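Local structure of phosphoethanolamine N-methyltransferase 1 (Haemonchus contortus, 4KRG) at residues R187-A198 with F256-K265; G424-T434 with N458-L466. The protein probably catalyses the S-adenosylmethionine-dependent N-methylation of phosphoethanolamine on the nematode route to phosphocholine. One frame throughout, in Å; residues are numbered along the deposited sequence.

Contact 1: R187-A198 with F256-K265; sequences RFSSLYIKLLRA and FSQIWPAEQK
W260 packs as a knob into the hole formed by L191, K194, L195 and A198; the N-to-C directions of helices 189-198 and 256-265 differ by 130°. K194 lies over one indole face: bends at chi3 and chi4 fold its chain back, putting CE 3.7 Å from the centroid of the five-membered ring in a CH-pi contact. At the indole edge, A198 CB meets CH2 at 3.8 Å. With CG anti to the backbone N (chi1 -169°), the F256 ring reaches across to helix 189-198 and takes L195 CD2 over its centre, 3.8 Å from the centroid, while the backbone O of L191 meets its edge at CE1. L191 bridges both aromatics, CB against F256 CE1 and CD2 3.5 Å from W260 CB; its CD1 lies against P261 CG, where helix 249-271 is kinked. Farther along, S190 OG gives Q264 OE1 a short hydrogen bond of 2.5 Å, directed onto an amide lone pair, and F188 CD2 touches Q264 CG obliquely. R187, whose CD touches F256 CZ, forms a salt bridge with D136. Helix 136-149 also meets L195 through V139 and L143, Y333 of helix 332-345 touches K194 and W260, and strand 208-218 backs I193 and L196.

Contact 2: G424-T434 with N458-L466; sequences GFKNITIVDVT and NYLLIKASL
Between the pairs K426-S465 and T429-K463 the register slips by one residue, a beta bulge in which N427 and I428 stand against A464. The two strands, the last in the chain, are consistent with the edge of a class I methyltransferase-like sheet, in which 458-465 lies between 400-408 and 428-432, antiparallel to both. N427 turns the chain with left-handed backbone angles (52°/56°), and its O receives a CA-H...O contact from A464. Beyond the bulge, backbone hydrogen bonds run from T429 N to K463 O (2.9 Å) and, nearly straight, from L461 N to V431 O (2.8 Å). Water 1 donates to L461 O and, weakly, to T429 O. I430 and I462 lie side by side, CG1 atoms 4.2 Å apart, and I430 CG2 meets L460 CD2; helix 413-422 covers I428 and I462 through M420. At the carboxyl end, L466 runs alongside F425, its CD2 over the ring face, 3.9 Å from the centroid. The opposite end closes with an Asx turn, D432 OD1 accepting from T434 N. T434 OG1 gives OD1 a second hydrogen bond of 2.8 Å and accepts one from Y459 N at 3.1 Å, next to the V433 N to Y459 O bond.

In the fold
Both segments of contact 1 precede those of contact 2 in the chain; the centres lie about 37 Å apart and the nearest atoms about 21 Å. Contact 1 lies near the substrate pocket. Its Y192 side chain is about 10 Å from the bound phosphoethanolamine, Y186 just ahead of R187 lines that pocket, and R187 hydrogen-bonds to the carbonyls of M131 and L134, which flank pocket residues M132 and Y133. A sodium ion lies about 5 Å from the F188 side chain. Contact 2 builds the outer edge of what is probably the second, C-terminal methyltransferase-like domain; the L461 side chain is about 9 Å from a bound octyl glucoside. Helix 332-345, which packs on contact 1, belongs to this C-terminal half.

Contact 1: R187-A198 with F256-K265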
loop_
_atom_site.group_PDB
_atom_site.type_symbol
_atom_site.label_atom_id
_atom_site.label_comp_id
_atom_site.label_asym_id
_atom_site.label_seq_id
_atom_site.Cartn_x
_atom_site.Cartn_y
_atom_site.Cartn_z
ATOM N N ARG A 187 7.739 -10.174 -2.867
ATOM C CA ARG A 187 6.647 -10.128 -3.833
ATOM C C ARG A 187 6.342 -8.697 -4.255
ATOM O O ARG A 187 6.763 -7.753 -3.597
ATOM C CB ARG A 187 5.393 -10.774 -3.240
ATOM C CG ARG A 187 5.604 -12.217 -2.790
ATOM C CD ARG A 187 4.312 -12.875 -2.360
ATOM N NE ARG A 187 4.511 -14.292 -2.064
ATOM C CZ ARG A 187 4.821 -14.771 -0.865
ATOM N NH1 ARG A 187 4.959 -13.948 0.157
ATOM N NH2 ARG A 187 4.995 -16.074 -0.694
ATOM N N PHE A 188 5.613 -8.540 -5.354
ATOM C CA PHE A 188 5.141 -7.223 -5.762
ATOM C C PHE A 188 4.021 -6.773 -4.833
ATOM O O PHE A 188 3.169 -7.576 -4.460
ATOM C CB PHE A 188 4.587 -7.270 -7.183
ATOM C CG PHE A 188 5.523 -7.867 -8.185
ATOM C CD1 PHE A 188 6.889 -7.652 -8.102
ATOM C CD2 PHE A 188 5.028 -8.635 -9.223
ATOM C CE1 PHE A 188 7.749 -8.203 -9.040
ATOM C CE2 PHE A 188 5.876 -9.185 -10.165
ATOM C CZ PHE A 188 7.240 -8.969 -10.073
ATOM N N SER A 189 4.023 -5.490 -4.475
ATOM C CA SER A 189 3.005 -4.912 -3.594
ATOM C C SER A 189 1.596 -5.160 -4.105
ATOM O O SER A 189 0.673 -5.377 -3.324
ATOM C CB SER A 189 3.219 -3.409 -3.458
ATOM O OG SER A 189 3.378 -2.816 -4.732
ATOM N N SER A 190 1.438 -5.121 -5.423
ATOM C CA SER A 190 0.129 -5.295 -6.049
ATOM C C SER A 190 -0.481 -6.671 -5.766
ATOM O O SER A 190 -1.704 -6.815 -5.702
ATOM C CB SER A 190 0.237 -5.059 -7.551
ATOM O OG SER A 190 1.274 -5.844 -8.099
ATOM N N LEU A 191 0.370 -7.675 -5.589
ATOM C CA LEU A 191 -0.090 -9.042 -5.360
ATOM C C LEU A 191 -0.721 -9.206 -3.984
ATOM O O LEU A 191 -1.683 -9.958 -3.804
ATOM C CB LEU A 191 1.070 -10.021 -5.509
ATOM C CG LEU A 191 1.749 -9.982 -6.875
ATOM C CD1 LEU A 191 2.785 -11.082 -6.992
ATOM C CD2 LEU A 191 0.717 -10.115 -7.967
ATOM N N TYR A 192 -0.158 -8.519 -3.002
ATOM C CA TYR A 192 -0.721 -8.569 -1.673
ATOM C C TYR A 192 -2.096 -7.911 -1.687
ATOM O O TYR A 192 -3.064 -8.494 -1.217
ATOM C CB TYR A 192 0.216 -7.902 -0.678
ATOM C CG TYR A 192 1.461 -8.705 -0.368
ATOM C CD1 TYR A 192 1.367 -9.966 0.212
ATOM C CD2 TYR A 192 2.728 -8.190 -0.616
ATOM C CE1 TYR A 192 2.500 -10.696 0.521
ATOM C CE2 TYR A 192 3.866 -8.912 -0.302
ATOM C CZ TYR A 192 3.741 -10.163 0.264
ATOM O OH TYR A 192 4.862 -10.890 0.564
ATOM N N ILE A 193 -2.188 -6.715 -2.262
ATOM C CA ILE A 193 -3.463 -5.996 -2.321
ATOM C C ILE A 193 -4.533 -6.822 -3.036
ATOM O O ILE A 193 -5.639 -6.985 -2.528
ATOM C CB ILE A 193 -3.330 -4.627 -3.024
ATOM C CG1 ILE A 193 -2.278 -3.760 -2.329
ATOM C CG2 ILE A 193 -4.671 -3.914 -3.053
ATOM C CD1 ILE A 193 -1.795 -2.595 -3.186
ATOM N N LYS A 194 -4.197 -7.361 -4.203
ATOM C CA LYS A 194 -5.157 -8.144 -4.978
ATOM C C LYS A 194 -5.589 -9.419 -4.259
ATOM O O LYS A 194 -6.763 -9.776 -4.288
ATOM C CB LYS A 194 -4.620 -8.450 -6.380
ATOM C CG LYS A 194 -4.495 -7.208 -7.265
ATOM C CD LYS A 194 -4.179 -7.548 -8.718
ATOM C CE LYS A 194 -5.390 -8.107 -9.451
ATOM N NZ LYS A 194 -6.536 -7.161 -9.428
ATOM N N LEU A 195 -4.650 -10.096 -3.608
ATOM C CA LEU A 195 -4.997 -11.308 -2.864
ATOM C C LEU A 195 -5.993 -10.986 -1.763
ATOM O O LEU A 195 -6.989 -11.668 -1.606
ATOM C CB LEU A 195 -3.756 -11.974 -2.271
ATOM C CG LEU A 195 -4.051 -13.171 -1.358
ATOM C CD1 LEU A 195 -4.891 -14.208 -2.086
ATOM C CD2 LEU A 195 -2.773 -13.795 -0.842
ATOM N N LEU A 196 -5.721 -9.925 -1.019
ATOM C CA LEU A 196 -6.589 -9.522 0.072
ATOM C C LEU A 196 -8.008 -9.234 -0.413
ATOM O O LEU A 196 -8.983 -9.688 0.185
ATOM C CB LEU A 196 -5.987 -8.314 0.796
ATOM C CG LEU A 196 -4.740 -8.617 1.636
ATOM C CD1 LEU A 196 -3.944 -7.351 1.932
ATOM C CD2 LEU A 196 -5.148 -9.290 2.933
ATOM N N ARG A 197 -8.114 -8.501 -1.516
ATOM C CA ARG A 197 -9.410 -8.119 -2.069
ATOM C C ARG A 197 -10.158 -9.315 -2.647
ATOM O O ARG A 197 -11.384 -9.319 -2.699
ATOM C CB ARG A 197 -9.247 -7.033 -3.142
ATOM C CG ARG A 197 -8.690 -5.708 -2.627
ATOM C CD ARG A 197 -8.639 -4.667 -3.731
ATOM N NE ARG A 197 -9.974 -4.214 -4.112
ATOM C CZ ARG A 197 -10.259 -3.556 -5.232
ATOM N NH1 ARG A 197 -9.305 -3.284 -6.110
ATOM N NH2 ARG A 197 -11.505 -3.182 -5.482
ATOM N N ALA A 198 -9.418 -10.333 -3.074
ATOM C CA ALA A 198 -10.022 -11.499 -3.718
ATOM C C ALA A 198 -10.719 -12.428 -2.731
ATOM O O ALA A 198 -11.755 -13.009 -3.051
ATOM C CB ALA A 198 -8.978 -12.274 -4.509
ATOM N N PHE A 256 -2.622 -15.865 -7.512
ATOM C CA PHE A 256 -1.543 -15.258 -6.745
ATOM C C PHE A 256 -0.172 -15.680 -7.275
ATOM O O PHE A 256 0.765 -14.887 -7.276
ATOM C CB PHE A 256 -1.714 -15.643 -5.266
ATOM C CG PHE A 256 -0.822 -14.893 -4.308
ATOM C CD1 PHE A 256 -0.779 -13.507 -4.298
ATOM C CD2 PHE A 256 -0.068 -15.586 -3.371
ATOM C CE1 PHE A 256 0.030 -12.830 -3.385
ATOM C CE2 PHE A 256 0.738 -14.920 -2.463
ATOM C CZ PHE A 256 0.789 -13.539 -2.470
ATOM N N SER A 257 -0.064 -16.920 -7.743
ATOM C CA SER A 257 1.229 -17.485 -8.141
ATOM C C SER A 257 1.574 -17.309 -9.613
ATOM O O SER A 257 2.747 -17.187 -9.966
ATOM C CB SER A 257 1.299 -18.979 -7.802
ATOM O OG SER A 257 1.562 -19.187 -6.429
ATOM N N GLN A 258 0.557 -17.313 -10.470
ATOM C CA GLN A 258 0.782 -17.296 -11.915
ATOM C C GLN A 258 0.131 -16.124 -12.666
ATOM O O GLN A 258 0.828 -15.326 -13.295
ATOM C CB GLN A 258 0.345 -18.627 -12.535
ATOM C CG GLN A 258 1.498 -19.531 -12.980
ATOM C CD GLN A 258 2.341 -20.042 -11.822
ATOM O OE1 GLN A 258 1.829 -20.675 -10.898
ATOM N NE2 GLN A 258 3.642 -19.768 -11.872
ATOM N N ILE A 259 -1.195 -16.029 -12.601
ATOM C CA ILE A 259 -1.949 -15.043 -13.378
ATOM C C ILE A 259 -1.556 -13.587 -13.086
ATOM O O ILE A 259 -1.218 -12.822 -13.998
ATOM C CB ILE A 259 -3.469 -15.182 -13.146
ATOM C CG1 ILE A 259 -3.960 -16.593 -13.499
ATOM C CG2 ILE A 259 -4.224 -14.121 -13.936
ATOM C CD1 ILE A 259 -3.954 -16.918 -14.987
ATOM N N TRP A 260 -1.615 -13.209 -11.812
ATOM C CA TRP A 260 -1.310 -11.842 -11.396
ATOM C C TRP A 260 0.147 -11.403 -11.611
ATOM O O TRP A 260 0.379 -10.312 -12.126
ATOM C CB TRP A 260 -1.744 -11.600 -9.944
ATOM C CG TRP A 260 -3.228 -11.664 -9.721
ATOM C CD1 TRP A 260 -4.212 -11.536 -10.664
ATOM C CD2 TRP A 260 -3.897 -11.881 -8.472
ATOM N NE1 TRP A 260 -5.450 -11.651 -10.073
ATOM C CE2 TRP A 260 -5.281 -11.867 -8.728
ATOM C CE3 TRP A 260 -3.454 -12.086 -7.161
ATOM C CZ2 TRP A 260 -6.229 -12.048 -7.718
ATOM C CZ3 TRP A 260 -4.394 -12.261 -6.164
ATOM C CH2 TRP A 260 -5.765 -12.242 -6.446
ATOM N N PRO A 261 1.134 -12.234 -11.214
ATOM C CA PRO A 261 2.511 -11.769 -11.443
ATOM C C PRO A 261 2.802 -11.580 -12.929
ATOM O O PRO A 261 3.615 -10.735 -13.303
ATOM C CB PRO A 261 3.364 -12.907 -10.878
ATOM C CG PRO A 261 2.476 -13.579 -9.874
ATOM C CD PRO A 261 1.106 -13.511 -10.475
ATOM N N ALA A 262 2.125 -12.361 -13.762
ATOM C CA ALA A 262 2.252 -12.234 -15.202
ATOM C C ALA A 262 1.660 -10.909 -15.673
ATOM O O ALA A 262 2.285 -10.183 -16.446
ATOM C CB ALA A 262 1.566 -13.393 -15.890
ATOM N N GLU A 263 0.451 -10.603 -15.211
ATOM C CA GLU A 263 -0.209 -9.356 -15.571
ATOM C C GLU A 263 0.583 -8.159 -15.080
ATOM O O GLU A 263 0.661 -7.154 -15.770
ATOM C CB GLU A 263 -1.646 -9.319 -15.043
ATOM C CG GLU A 263 -2.565 -10.343 -15.706
ATOM C CD GLU A 263 -3.933 -10.457 -15.042
ATOM O OE1 GLU A 263 -4.146 -9.860 -13.964
ATOM O OE2 GLU A 263 -4.803 -11.156 -15.605
ATOM N N GLN A 264 1.172 -8.263 -13.894
ATOM C CA GLN A 264 2.037 -7.201 -13.395
ATOM C C GLN A 264 3.213 -6.978 -14.328
ATOM O O GLN A 264 3.532 -5.840 -14.671
ATOM C CB GLN A 264 2.560 -7.500 -11.992
ATOM C CG GLN A 264 3.490 -6.419 -11.460
ATOM C CD GLN A 264 2.791 -5.083 -11.263
ATOM O OE1 GLN A 264 2.093 -4.880 -10.273
ATOM N NE2 GLN A 264 2.976 -4.166 -12.209
ATOM N N LYS A 265 3.853 -8.064 -14.749
ATOM C CA LYS A 265 5.019 -7.948 -15.621
ATOM C C LYS A 265 4.727 -7.224 -16.936
ATOM O O LYS A 265 5.570 -6.473 -17.427
ATOM C CB LYS A 265 5.675 -9.308 -15.889
ATOM C CG LYS A 265 6.560 -9.845 -14.762
ATOM C CD LYS A 265 7.335 -8.742 -14.030
ATOM C CE LYS A 265 8.406 -8.072 -14.888
ATOM N NZ LYS A 265 8.996 -6.900 -14.183
#

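Contact 2: G424-T434 with N458-L466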
loop_
_atom_site.group_PDB
_atom_site.type_symbol
_atom_site.label_atom_id
_atom_site.label_comp_id
_atom_site.label_asym_id
_atom_site.label_seq_id
_atom_site.Cartn_x
_atom_site.Cartn_y
_atom_site.Cartn_z
ATOM N N GLY A 424 -19.184 22.386 -4.241
ATOM C CA GLY A 424 -18.550 23.377 -3.396
ATOM C C GLY A 424 -17.423 24.184 -4.006
ATOM O O GLY A 424 -16.723 24.898 -3.291
ATOM N N PHE A 425 -17.236 24.091 -5.316
ATOM C CA PHE A 425 -16.151 24.839 -5.934
ATOM C C PHE A 425 -16.577 26.246 -6.326
ATOM O O PHE A 425 -17.762 26.532 -6.481
ATOM C CB PHE A 425 -15.580 24.090 -7.133
ATOM C CG PHE A 425 -14.895 22.816 -6.768
ATOM C CD1 PHE A 425 -13.589 22.826 -6.302
ATOM C CD2 PHE A 425 -15.555 21.603 -6.884
ATOM C CE1 PHE A 425 -12.952 21.645 -5.960
ATOM C CE2 PHE A 425 -14.926 20.418 -6.544
ATOM C CZ PHE A 425 -13.621 20.440 -6.082
ATOM N N LYS A 426 -15.589 27.121 -6.478
ATOM C CA LYS A 426 -15.818 28.513 -6.837
ATOM C C LYS A 426 -14.766 28.936 -7.850
ATOM O O LYS A 426 -13.741 28.267 -7.991
ATOM C CB LYS A 426 -15.720 29.398 -5.595
ATOM C CG LYS A 426 -16.916 29.313 -4.666
ATOM C CD LYS A 426 -16.591 29.853 -3.280
ATOM C CE LYS A 426 -15.439 30.843 -3.334
ATOM N NZ LYS A 426 -15.254 31.570 -2.049
ATOM N N ASN A 427 -15.018 30.042 -8.543
ATOM C CA ASN A 427 -14.090 30.558 -9.540
ATOM C C ASN A 427 -13.701 29.474 -10.537
ATOM O O ASN A 427 -12.523 29.170 -10.723
ATOM C CB ASN A 427 -12.853 31.144 -8.863
ATOM C CG ASN A 427 -13.205 32.133 -7.772
ATOM O OD1 ASN A 427 -14.212 32.842 -7.857
ATOM N ND2 ASN A 427 -12.379 32.185 -6.734
ATOM N N ILE A 428 -14.712 28.883 -11.164
ATOM C CA ILE A 428 -14.516 27.806 -12.123
ATOM C C ILE A 428 -14.225 28.368 -13.509
ATOM O O ILE A 428 -14.978 29.192 -14.019
ATOM C CB ILE A 428 -15.781 26.944 -12.236
ATOM C CG1 ILE A 428 -16.080 26.251 -10.907
ATOM C CG2 ILE A 428 -15.634 25.930 -13.342
ATOM C CD1 ILE A 428 -17.449 25.600 -10.866
ATOM N N THR A 429 -13.129 27.927 -14.115
ATOM C CA THR A 429 -12.861 28.225 -15.515
ATOM C C THR A 429 -12.695 26.905 -16.249
ATOM O O THR A 429 -12.215 25.932 -15.676
ATOM C CB THR A 429 -11.611 29.111 -15.699
ATOM O OG1 THR A 429 -10.482 28.486 -15.080
ATOM C CG2 THR A 429 -11.835 30.469 -15.072
ATOM N N ILE A 430 -13.110 26.863 -17.508
ATOM C CA ILE A 430 -13.019 25.642 -18.291
ATOM C C ILE A 430 -12.391 25.948 -19.643
ATOM O O ILE A 430 -12.894 26.789 -20.377
ATOM C CB ILE A 430 -14.405 25.026 -18.524
ATOM C CG1 ILE A 430 -15.099 24.729 -17.195
ATOM C CG2 ILE A 430 -14.295 23.768 -19.365
ATOM C CD1 ILE A 430 -16.481 24.142 -17.356
ATOM N N VAL A 431 -11.295 25.266 -19.963
ATOM C CA VAL A 431 -10.640 25.406 -21.262
ATOM C C VAL A 431 -10.634 24.077 -22.017
ATOM O O VAL A 431 -10.194 23.065 -21.495
ATOM C CB VAL A 431 -9.188 25.902 -21.110
ATOM C CG1 VAL A 431 -8.477 25.913 -22.460
ATOM C CG2 VAL A 431 -9.163 27.288 -20.495
ATOM N N ASP A 432 -11.136 24.089 -23.246
ATOM C CA ASP A 432 -11.072 22.933 -24.125
ATOM C C ASP A 432 -9.610 22.705 -24.519
ATOM O O ASP A 432 -9.003 23.547 -25.189
ATOM C CB ASP A 432 -11.911 23.227 -25.372
ATOM C CG ASP A 432 -11.968 22.067 -26.354
ATOM O OD1 ASP A 432 -11.258 21.058 -26.171
ATOM O OD2 ASP A 432 -12.733 22.178 -27.338
ATOM N N VAL A 433 -9.044 21.571 -24.107
ATOM C CA VAL A 433 -7.678 21.210 -24.493
ATOM C C VAL A 433 -7.606 19.957 -25.370
ATOM O O VAL A 433 -6.612 19.236 -25.344
ATOM C CB VAL A 433 -6.727 21.038 -23.268
ATOM C CG1 VAL A 433 -6.428 22.388 -22.619
ATOM C CG2 VAL A 433 -7.290 20.043 -22.263
ATOM N N THR A 434 -8.647 19.712 -26.158
ATOM C CA THR A 434 -8.722 18.503 -26.979
ATOM C C THR A 434 -7.600 18.380 -28.013
ATOM O O THR A 434 -6.943 17.342 -28.103
ATOM C CB THR A 434 -10.082 18.395 -27.684
ATOM O OG1 THR A 434 -11.119 18.324 -26.700
ATOM C CG2 THR A 434 -10.134 17.161 -28.569
ATOM N N ASN A 458 -12.122 13.530 -25.886
ATOM C CA ASN A 458 -11.921 14.970 -25.815
ATOM C C ASN A 458 -11.472 15.336 -24.401
ATOM O O ASN A 458 -11.649 14.540 -23.481
ATOM C CB ASN A 458 -13.206 15.699 -26.194
ATOM C CG ASN A 458 -13.658 15.365 -27.585
ATOM O OD1 ASN A 458 -12.844 15.285 -28.499
ATOM N ND2 ASN A 458 -14.953 15.143 -27.758
ATOM N N TYR A 459 -10.879 16.517 -24.225
ATOM C CA TYR A 459 -10.352 16.896 -22.916
ATOM C C TYR A 459 -10.651 18.326 -22.504
ATOM O O TYR A 459 -10.515 19.256 -23.296
ATOM C CB TYR A 459 -8.844 16.637 -22.832
ATOM C CG TYR A 459 -8.506 15.177 -22.726
ATOM C CD1 TYR A 459 -8.556 14.523 -21.502
ATOM C CD2 TYR A 459 -8.158 14.445 -23.852
ATOM C CE1 TYR A 459 -8.259 13.178 -21.399
ATOM C CE2 TYR A 459 -7.858 13.097 -23.763
ATOM C CZ TYR A 459 -7.913 12.472 -22.536
ATOM O OH TYR A 459 -7.624 11.138 -22.438
ATOM N N LEU A 460 -11.056 18.478 -21.248
ATOM C CA LEU A 460 -11.243 19.785 -20.645
ATOM C C LEU A 460 -10.196 19.981 -19.565
ATOM O O LEU A 460 -9.877 19.056 -18.810
ATOM C CB LEU A 460 -12.635 19.903 -20.024
ATOM C CG LEU A 460 -13.850 19.716 -20.932
ATOM C CD1 LEU A 460 -15.131 19.773 -20.113
ATOM C CD2 LEU A 460 -13.871 20.765 -22.031
ATOM N N LEU A 461 -9.657 21.189 -19.493
ATOM C CA LEU A 461 -8.741 21.546 -18.427
ATOM C C LEU A 461 -9.484 22.541 -17.561
ATOM O O LEU A 461 -9.912 23.588 -18.040
ATOM C CB LEU A 461 -7.476 22.175 -19.002
ATOM C CG LEU A 461 -6.333 22.487 -18.038
ATOM C CD1 LEU A 461 -5.865 21.229 -17.332
ATOM C CD2 LEU A 461 -5.181 23.123 -18.799
ATOM N N ILE A 462 -9.659 22.199 -16.291
ATOM C CA ILE A 462 -10.474 23.005 -15.391
ATOM C C ILE A 462 -9.663 23.488 -14.185
ATOM O O ILE A 462 -8.873 22.734 -13.615
ATOM C CB ILE A 462 -11.707 22.208 -14.921
ATOM C CG1 ILE A 462 -12.467 21.663 -16.134
ATOM C CG2 ILE A 462 -12.608 23.073 -14.050
ATOM C CD1 ILE A 462 -13.395 20.527 -15.824
ATOM N N LYS A 463 -9.848 24.756 -13.821
ATOM C CA LYS A 463 -9.235 25.324 -12.630
ATOM C C LYS A 463 -10.342 25.919 -11.772
ATOM O O LYS A 463 -11.267 26.539 -12.297
ATOM C CB LYS A 463 -8.231 26.418 -13.006
ATOM C CG LYS A 463 -7.061 25.945 -13.856
ATOM C CD LYS A 463 -6.272 27.110 -14.441
ATOM C CE LYS A 463 -5.786 28.076 -13.371
ATOM N NZ LYS A 463 -4.932 27.420 -12.345
ATOM N N ALA A 464 -10.251 25.717 -10.460
ATOM C CA ALA A 464 -11.196 26.306 -9.518
ATOM C C ALA A 464 -10.587 26.343 -8.123
ATOM O O ALA A 464 -9.409 26.048 -7.942
ATOM C CB ALA A 464 -12.515 25.535 -9.509
ATOM N N SER A 465 -11.387 26.722 -7.140
ATOM C CA SER A 465 -10.942 26.669 -5.761
ATOM C C SER A 465 -12.140 26.397 -4.883
ATOM O O SER A 465 -13.273 26.388 -5.359
ATOM C CB SER A 465 -10.270 27.976 -5.350
ATOM O OG SER A 465 -11.212 29.021 -5.249
ATOM N N LEU A 466 -11.886 26.175 -3.600
ATOM C CA LEU A 466 -12.954 25.920 -2.642
ATOM C C LEU A 466 -13.224 27.157 -1.790
ATOM O O LEU A 466 -14.313 27.339 -1.240
ATOM C CB LEU A 466 -12.583 24.734 -1.756
ATOM C CG LEU A 466 -12.504 23.402 -2.498
ATOM C CD1 LEU A 466 -11.716 22.393 -1.692
ATOM C CD2 LEU A 466 -13.899 22.876 -2.785
ATOM O OXT LEU A 466 -12.352 28.013 -1.638
HETATM O O HOH W 1 -9.399 26.191 -16.814
#